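Local coordinates for protein spydx (Streptococcus pyogenes, PDB 2J43) that binds alpha-glucans such as glycogen through family 41 carbohydrate-binding modules, the part present here of a larger enzyme that is probably a pullulanase, at residues Leu23-Asp28 / Gly39-Thr44; Met7-Leu12 / Tyr69-Lys74; Arg107-Gly112 / Asn198-Phe203. All blocks are in the same frame, centred on the assembly; numbering follows the deposited sequence.

Contact 1: residues Leu23-Asp28 / Gly39-Thr44; sequences LWVWGD and GAITMT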
# COMPACT_ATOMS: atom_id res chain seq x y z
N LEU A 23 10.09 12.15 16.02
CA LEU A 23 9.95 10.74 15.58
C LEU A 23 11.16 9.99 16.12
O LEU A 23 12.28 10.16 15.68
CB LEU A 23 9.93 10.64 14.06
CG LEU A 23 9.71 9.25 13.47
CD1 LEU A 23 8.39 8.69 13.98
CD2 LEU A 23 9.72 9.24 11.92
N TRP A 24 10.88 9.09 17.06
CA TRP A 24 11.87 8.36 17.83
C TRP A 24 11.87 6.91 17.28
O TRP A 24 10.82 6.30 17.20
CB TRP A 24 11.48 8.37 19.31
CG TRP A 24 12.47 7.65 20.19
CD1 TRP A 24 12.51 6.30 20.47
CD2 TRP A 24 13.53 8.25 20.91
NE1 TRP A 24 13.59 6.05 21.30
CE2 TRP A 24 14.24 7.23 21.57
CE3 TRP A 24 13.99 9.59 21.04
CZ2 TRP A 24 15.37 7.49 22.37
CZ3 TRP A 24 15.10 9.85 21.83
CH2 TRP A 24 15.79 8.81 22.49
N VAL A 25 13.02 6.43 16.79
CA VAL A 25 13.07 5.19 16.02
C VAL A 25 14.09 4.17 16.56
O VAL A 25 15.12 4.53 17.10
CB VAL A 25 13.36 5.47 14.52
CG1 VAL A 25 12.26 6.31 13.92
CG2 VAL A 25 14.69 6.20 14.35
N TRP A 26 13.74 2.91 16.39
CA TRP A 26 14.63 1.81 16.70
C TRP A 26 14.39 0.63 15.80
O TRP A 26 13.62 0.69 14.84
CB TRP A 26 14.54 1.49 18.17
CG TRP A 26 13.22 0.97 18.73
CD1 TRP A 26 12.97 -0.32 19.09
CD2 TRP A 26 12.01 1.71 19.10
NE1 TRP A 26 11.71 -0.44 19.62
CE2 TRP A 26 11.10 0.78 19.67
CE3 TRP A 26 11.60 3.04 19.02
CZ2 TRP A 26 9.83 1.13 20.13
CZ3 TRP A 26 10.34 3.38 19.48
CH2 TRP A 26 9.48 2.43 20.01
N GLY A 27 15.06 -0.49 16.08
CA GLY A 27 15.03 -1.60 15.15
C GLY A 27 16.00 -1.36 14.00
O GLY A 27 17.09 -0.82 14.18
N ASP A 28 15.58 -1.76 12.81
CA ASP A 28 16.50 -1.86 11.66
C ASP A 28 16.62 -0.53 10.92
O ASP A 28 16.48 -0.46 9.71
CB ASP A 28 16.05 -2.99 10.72
CG ASP A 28 16.12 -4.34 11.39
OD1 ASP A 28 17.04 -4.56 12.22
OD2 ASP A 28 15.29 -5.22 11.16
N GLY A 39 16.76 13.44 21.24
CA GLY A 39 17.39 12.74 20.14
C GLY A 39 16.49 12.27 19.02
O GLY A 39 16.99 11.74 18.04
N ALA A 40 15.19 12.42 19.16
CA ALA A 40 14.27 12.03 18.07
C ALA A 40 14.54 12.86 16.81
O ALA A 40 15.13 13.97 16.91
CB ALA A 40 12.82 12.26 18.52
N ILE A 41 14.11 12.34 15.67
CA ILE A 41 14.10 13.10 14.41
C ILE A 41 13.13 14.21 14.61
O ILE A 41 12.00 13.97 14.95
CB ILE A 41 13.70 12.25 13.22
CG1 ILE A 41 14.62 11.01 13.07
CG2 ILE A 41 13.71 13.11 11.94
CD1 ILE A 41 14.05 9.95 12.21
N THR A 42 13.56 15.46 14.38
CA THR A 42 12.58 16.56 14.51
C THR A 42 11.54 16.53 13.39
O THR A 42 11.91 16.52 12.24
CB THR A 42 13.25 17.93 14.58
OG1 THR A 42 12.24 18.95 14.48
CG2 THR A 42 14.23 18.21 13.46
N MSE A 43 10.26 16.58 13.73
CA MSE A 43 9.25 16.51 12.70
C MSE A 43 9.06 17.83 11.93
O MSE A 43 8.28 17.90 11.01
CB MSE A 43 7.94 15.96 13.25
CG MSE A 43 8.18 14.65 13.95
SE MSE A 43 6.50 13.59 14.12
CE MSE A 43 6.20 13.31 12.10
N THR A 44 9.82 18.85 12.29
CA THR A 44 10.01 19.97 11.35
C THR A 44 10.53 19.56 9.99
O THR A 44 10.25 20.25 9.01
CB THR A 44 10.94 21.07 11.91
OG1 THR A 44 12.24 20.59 12.20
CG2 THR A 44 10.41 21.67 13.19
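Trp24 CG stands anti to the backbone N (chi1 -179°), and from there the indole lies beside Ala40; Met43, a selenomethionine, has CG anti to its carbonyl carbon (chi1 -53°), which leaves Met43 CG 3.8 Å from Leu23 N. Between these two contacts the backbones pair. Leu23 N donates to Ile41 O at 2.8 Å and nearly straight, 171°, with the donor in the plane of the Ile41 carbonyl. The return bond, Ile41 N to Leu23 O, has the same length but is more bent, and its donor sits above the plane of the Leu23 carbonyl. This is an antiparallel hydrogen-bonded pair: the short strand 41-42 borders strand 21-27 at the edge of a four-stranded sheet, one half of the beta-sandwich of the first module. Leu23 and Ile41 send their side chains to the same face of that sheet, CB to CB 4.2 Å, where both also touch Leu55 of the other sheet. Ala40 CB packs against the Leu23 oxygen, 3.6 Å away. Trp24 brings the benzo side of its indole in obliquely, CE3 lying 3.6 Å from Ala40 N. The same indole meets Trp36 edge-to-face and rests on Leu70 of strand 66-73.

Contact 2: residues Met7-Leu12 / Tyr69-Lys74; sequences MHFKTL and YLINNK
The backbone N of Ile71 is hydrogen-bonded to the hydroxyl oxygen of Ser80, while the Ile71 side chain turns toward Phe9 and Leu12. No hydrogen bond runs between 7-12 and 69-74; they belong to the two different sheets of a beta-sandwich, and what joins them is the apolar filling between the layers. Strands 7-9 and 69-73 stay 11.8 Å apart at their closest axes, with 52° between their N-to-C directions, and the gap is bridged by side chains alone.

Tyr69 is approached by two partners. Its CG takes the position between backbone N and carbonyl carbon, and the ring points into the core. Over one face lies the CE methyl of Met7, a selenomethionine, 3.8 Å from the ring centroid and close to the ring normal: a CH-pi contact. The selenium stands further out and obliquely, 5.1 Å from that centroid, completing a Met-aromatic contact. The chain bend at chi3 (63°) sets CE relative to CG and lets the methyl do the touching. Phe9 comes in differently, presenting its edge to the Tyr69 face in an offset edge-to-face pair, the planes 69° apart and the centroids separated by 6.0 Å. Tyr69 CE1 lies in the plane of the Phe9 ring, 3.9 Å from Phe9 CE1.

Ile97 on strand 94-97 touches Met7, Phe9 and Tyr69, and Ile85 on strand 83-86 adds to the packing round Met7 and Tyr69. Further along, beyond the end of strand 4-9, Leu12 crosses Ile71 at about a right angle. Ile71 CD1 sits 4.0 Å from both Phe9 CE1 and Leu12 CD2, one methyl serving two neighbours.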
# COMPACT_ATOMS: atom_id res chain seq x y z
N MSE A 7 7.88 7.38 5.61
CA MSE A 7 6.78 7.21 6.52
C MSE A 7 5.74 8.30 6.32
O MSE A 7 6.02 9.45 6.50
CB MSE A 7 7.28 7.19 7.96
CG MSE A 7 8.28 6.10 8.20
SE MSE A 7 8.58 5.83 10.13
CE MSE A 7 6.84 5.29 10.65
N HIS A 8 4.56 7.88 5.93
CA HIS A 8 3.41 8.75 5.76
C HIS A 8 2.52 8.68 6.99
O HIS A 8 2.03 7.60 7.38
CB HIS A 8 2.59 8.30 4.56
CG HIS A 8 3.25 8.53 3.25
ND1 HIS A 8 3.89 7.55 2.53
CD2 HIS A 8 3.28 9.65 2.48
CE1 HIS A 8 4.31 8.06 1.39
NE2 HIS A 8 3.97 9.34 1.35
N PHE A 9 2.28 9.83 7.63
CA PHE A 9 1.39 9.89 8.76
C PHE A 9 0.10 10.63 8.33
O PHE A 9 0.17 11.75 7.80
CB PHE A 9 2.05 10.61 9.94
CG PHE A 9 3.25 9.92 10.46
CD1 PHE A 9 3.10 8.93 11.40
CD2 PHE A 9 4.50 10.24 10.01
CE1 PHE A 9 4.21 8.24 11.89
CE2 PHE A 9 5.62 9.54 10.53
CZ PHE A 9 5.43 8.57 11.44
N LYS A 10 -1.04 10.04 8.62
CA LYS A 10 -2.35 10.67 8.34
C LYS A 10 -2.62 11.88 9.24
O LYS A 10 -3.01 12.98 8.77
CB LYS A 10 -3.46 9.68 8.58
CG LYS A 10 -4.88 10.20 8.15
CD LYS A 10 -5.11 9.92 6.66
CE LYS A 10 -5.71 11.11 5.89
NZ LYS A 10 -5.40 11.14 4.43
N THR A 11 -2.43 11.66 10.53
CA THR A 11 -2.72 12.67 11.53
C THR A 11 -1.72 12.65 12.67
O THR A 11 -1.63 11.64 13.39
CB THR A 11 -4.10 12.42 12.17
OG1 THR A 11 -5.11 12.23 11.15
CG2 THR A 11 -4.56 13.64 12.95
N LEU A 12 -1.08 13.78 12.92
CA LEU A 12 -0.16 13.88 14.02
C LEU A 12 -0.89 14.27 15.29
O LEU A 12 -2.04 14.71 15.19
CB LEU A 12 0.91 14.93 13.66
CG LEU A 12 1.74 14.60 12.40
CD1 LEU A 12 2.72 15.74 12.13
CD2 LEU A 12 2.45 13.30 12.54
N TYR A 69 8.97 2.59 16.14
CA TYR A 69 8.92 4.03 16.24
C TYR A 69 7.86 4.47 17.24
O TYR A 69 6.92 3.73 17.64
CB TYR A 69 8.63 4.71 14.87
CG TYR A 69 7.19 4.58 14.48
CD1 TYR A 69 6.26 5.59 14.78
CD2 TYR A 69 6.74 3.42 13.86
CE1 TYR A 69 4.92 5.38 14.46
CE2 TYR A 69 5.38 3.26 13.51
CZ TYR A 69 4.51 4.23 13.83
OH TYR A 69 3.17 4.04 13.53
N LEU A 70 8.00 5.73 17.63
CA LEU A 70 6.96 6.43 18.36
C LEU A 70 7.08 7.90 18.03
O LEU A 70 8.11 8.33 17.54
CB LEU A 70 7.05 6.18 19.86
CG LEU A 70 8.32 6.66 20.54
CD1 LEU A 70 8.14 8.13 20.93
CD2 LEU A 70 8.70 5.85 21.79
N ILE A 71 6.03 8.65 18.35
CA ILE A 71 6.03 10.12 18.23
C ILE A 71 6.05 10.64 19.64
O ILE A 71 5.18 10.29 20.47
CB ILE A 71 4.78 10.66 17.44
CG1 ILE A 71 4.83 10.16 16.00
CG2 ILE A 71 4.75 12.21 17.45
CD1 ILE A 71 3.66 10.55 15.17
N ASN A 72 7.01 11.49 19.94
CA ASN A 72 7.15 12.10 21.26
C ASN A 72 7.05 13.60 21.14
O ASN A 72 6.84 14.12 20.05
CB ASN A 72 8.44 11.68 21.99
CG ASN A 72 9.77 12.21 21.36
OD1 ASN A 72 9.74 13.13 20.58
ND2 ASN A 72 10.93 11.71 21.84
N ASN A 73 7.11 14.26 22.29
CA ASN A 73 7.27 15.70 22.32
C ASN A 73 8.41 16.09 23.22
O ASN A 73 9.07 15.27 23.85
CB ASN A 73 5.96 16.38 22.67
CG ASN A 73 5.50 16.07 24.09
OD1 ASN A 73 6.29 15.62 24.93
ND2 ASN A 73 4.22 16.35 24.35
N LYS A 74 8.73 17.38 23.24
CA LYS A 74 9.93 17.81 23.92
C LYS A 74 9.78 17.74 25.46
O LYS A 74 10.79 17.66 26.15
CB LYS A 74 10.39 19.18 23.40
CG LYS A 74 9.43 20.27 23.64
CD LYS A 74 9.96 21.65 23.13
CE LYS A 74 8.79 22.62 23.03
NZ LYS A 74 8.33 23.14 24.35

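Contact 3: residues Arg107-Gly112 / Asn198-Phe203; sequences RPLKEG and NHTQVF. Unlike the reference sequence in segment 107-112: Glu111 (reference Lys).
Leu109 and Gln201 lie across each other at about a right angle, with Leu109 CD1 resting 3.7 Å from Gln201 CG on the aliphatic part of the glutamine. Both side chains leave their backbones toward the opposite segment, and Thr200 does the same beside them. In Thr200 the OG1 lies between the backbone N and the carbonyl carbon (chi1 55°), where it accepts a hydrogen bond from Leu109 N, N to OG1 3.0 Å. That bond is almost straight, 173°, so a threonine hydroxyl ties down the backbone of a segment that has no regular structure of its own. Thr200 also packs against that backbone: OG1 is 3.6 Å from Pro108 CA, and CG2 is 3.7 Å from Leu109 O. Arg107 is extended through its chain and leads away, its NH2 forming a salt bridge with Asp50, while Arg107 and Pro108 both touch Trp96 of strand 94-97. Segment 107-112 is part of the connection between the two beta-sandwich modules, which leads from strand 103-104 to strand 113-119. Strand 201-205, an outermost strand of the second module's sheet, runs parallel to 113-119, to which Thr200 and Val202 are joined by backbone hydrogen bonds with Arg115.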
# COMPACT_ATOMS: atom_id res chain seq x y z
N ARG A 107 -1.03 3.11 -0.10
CA ARG A 107 -1.97 4.09 0.40
C ARG A 107 -3.39 3.51 0.49
O ARG A 107 -3.95 3.14 -0.55
CB ARG A 107 -1.98 5.29 -0.50
CG ARG A 107 -2.90 6.36 -0.01
CD ARG A 107 -2.82 7.55 -0.86
NE ARG A 107 -3.71 8.56 -0.38
CZ ARG A 107 -3.69 9.81 -0.81
NH1 ARG A 107 -2.80 10.20 -1.74
NH2 ARG A 107 -4.54 10.67 -0.32
N PRO A 108 -4.00 3.45 1.66
CA PRO A 108 -5.36 2.92 1.78
C PRO A 108 -6.35 3.82 1.02
O PRO A 108 -6.22 5.04 1.05
CB PRO A 108 -5.64 2.98 3.28
CG PRO A 108 -4.29 3.00 3.90
CD PRO A 108 -3.42 3.76 3.00
N LEU A 109 -7.28 3.22 0.32
CA LEU A 109 -8.23 4.01 -0.43
C LEU A 109 -9.61 4.00 0.26
O LEU A 109 -9.76 3.42 1.34
CB LEU A 109 -8.27 3.50 -1.87
CG LEU A 109 -6.87 3.43 -2.52
CD1 LEU A 109 -6.97 2.83 -3.92
CD2 LEU A 109 -6.11 4.79 -2.56
N LYS A 110 -10.56 4.69 -0.35
CA LYS A 110 -11.93 4.80 0.12
C LYS A 110 -12.58 3.44 0.44
O LYS A 110 -12.39 2.45 -0.27
CB LYS A 110 -12.78 5.59 -0.91
CG LYS A 110 -12.57 5.21 -2.41
CD LYS A 110 -13.57 5.92 -3.36
CE LYS A 110 -12.99 6.30 -4.74
NZ LYS A 110 -12.69 5.14 -5.67
N GLU A 111 -13.37 3.40 1.51
CA GLU A 111 -14.08 2.18 1.89
C GLU A 111 -15.12 1.83 0.83
O GLU A 111 -15.66 2.71 0.18
CB GLU A 111 -14.77 2.36 3.26
CG GLU A 111 -14.04 1.63 4.38
CD GLU A 111 -14.64 1.89 5.75
OE1 GLU A 111 -15.88 1.77 5.91
OE2 GLU A 111 -13.85 2.20 6.68
N GLY A 112 -15.35 0.54 0.65
CA GLY A 112 -16.36 0.03 -0.27
C GLY A 112 -15.89 -0.11 -1.71
O GLY A 112 -16.70 -0.36 -2.63
N ASN A 198 -9.18 -5.94 5.55
CA ASN A 198 -7.82 -5.40 5.73
C ASN A 198 -7.28 -4.60 4.55
O ASN A 198 -6.27 -3.90 4.67
CB ASN A 198 -6.84 -6.53 6.00
CG ASN A 198 -7.14 -7.28 7.28
OD1 ASN A 198 -7.80 -6.76 8.19
ND2 ASN A 198 -6.66 -8.52 7.36
N HIS A 199 -7.93 -4.72 3.40
CA HIS A 199 -7.25 -4.37 2.16
C HIS A 199 -8.16 -3.72 1.15
O HIS A 199 -9.22 -4.23 0.81
CB HIS A 199 -6.65 -5.62 1.55
CG HIS A 199 -5.43 -6.09 2.26
ND1 HIS A 199 -4.21 -5.44 2.16
CD2 HIS A 199 -5.24 -7.12 3.11
CE1 HIS A 199 -3.32 -6.08 2.90
NE2 HIS A 199 -3.92 -7.10 3.49
N THR A 200 -7.71 -2.57 0.68
CA THR A 200 -8.41 -1.84 -0.36
C THR A 200 -7.59 -1.69 -1.62
O THR A 200 -8.12 -1.18 -2.61
CB THR A 200 -8.60 -0.35 0.12
OG1 THR A 200 -7.32 0.23 0.48
CG2 THR A 200 -9.46 -0.23 1.39
N GLN A 201 -6.39 -2.23 -1.68
CA GLN A 201 -5.76 -2.67 -2.92
C GLN A 201 -5.22 -4.07 -2.97
O GLN A 201 -4.81 -4.62 -1.94
CB GLN A 201 -4.56 -1.70 -3.16
CG GLN A 201 -4.92 -0.20 -3.10
CD GLN A 201 -3.88 0.74 -3.68
OE1 GLN A 201 -3.55 1.83 -3.08
NE2 GLN A 201 -3.36 0.39 -4.83
N VAL A 202 -5.26 -4.65 -4.17
CA VAL A 202 -4.58 -5.87 -4.51
C VAL A 202 -3.72 -5.70 -5.74
O VAL A 202 -3.82 -4.71 -6.50
CB VAL A 202 -5.55 -7.06 -4.65
CG1 VAL A 202 -6.32 -7.31 -3.33
CG2 VAL A 202 -6.50 -6.86 -5.80
N PHE A 203 -2.84 -6.67 -5.95
CA PHE A 203 -1.78 -6.55 -6.91
C PHE A 203 -1.63 -7.86 -7.63
O PHE A 203 -1.48 -8.91 -7.00
CB PHE A 203 -0.46 -6.17 -6.21
CG PHE A 203 -0.60 -4.94 -5.38
CD1 PHE A 203 -0.23 -3.72 -5.87
CD2 PHE A 203 -1.18 -5.00 -4.13
CE1 PHE A 203 -0.47 -2.55 -5.10
CE2 PHE A 203 -1.39 -3.86 -3.37
CZ PHE A 203 -1.03 -2.64 -3.87

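How the contacts relate
Contacts 1 and 2 belong to the first module and touch each other: strands 21-27 and 66-73 are neighbours in one sheet, and Trp24 O probably accepts a hydrogen bond from Leu70 N. Contact 1 joins strands within that sheet, by paired backbone bonds at a partly buried edge. Contact 2 spans from it to the facing sheet and is buried, held by rings and methyl groups. Contact 3 lies at the surface, about 22 Å centre to centre from contact 2, where the connection between modules meets the second one. There a hydroxyl-to-backbone bond and leucine-glutamine packing take the place of strand pairing or aromatic core.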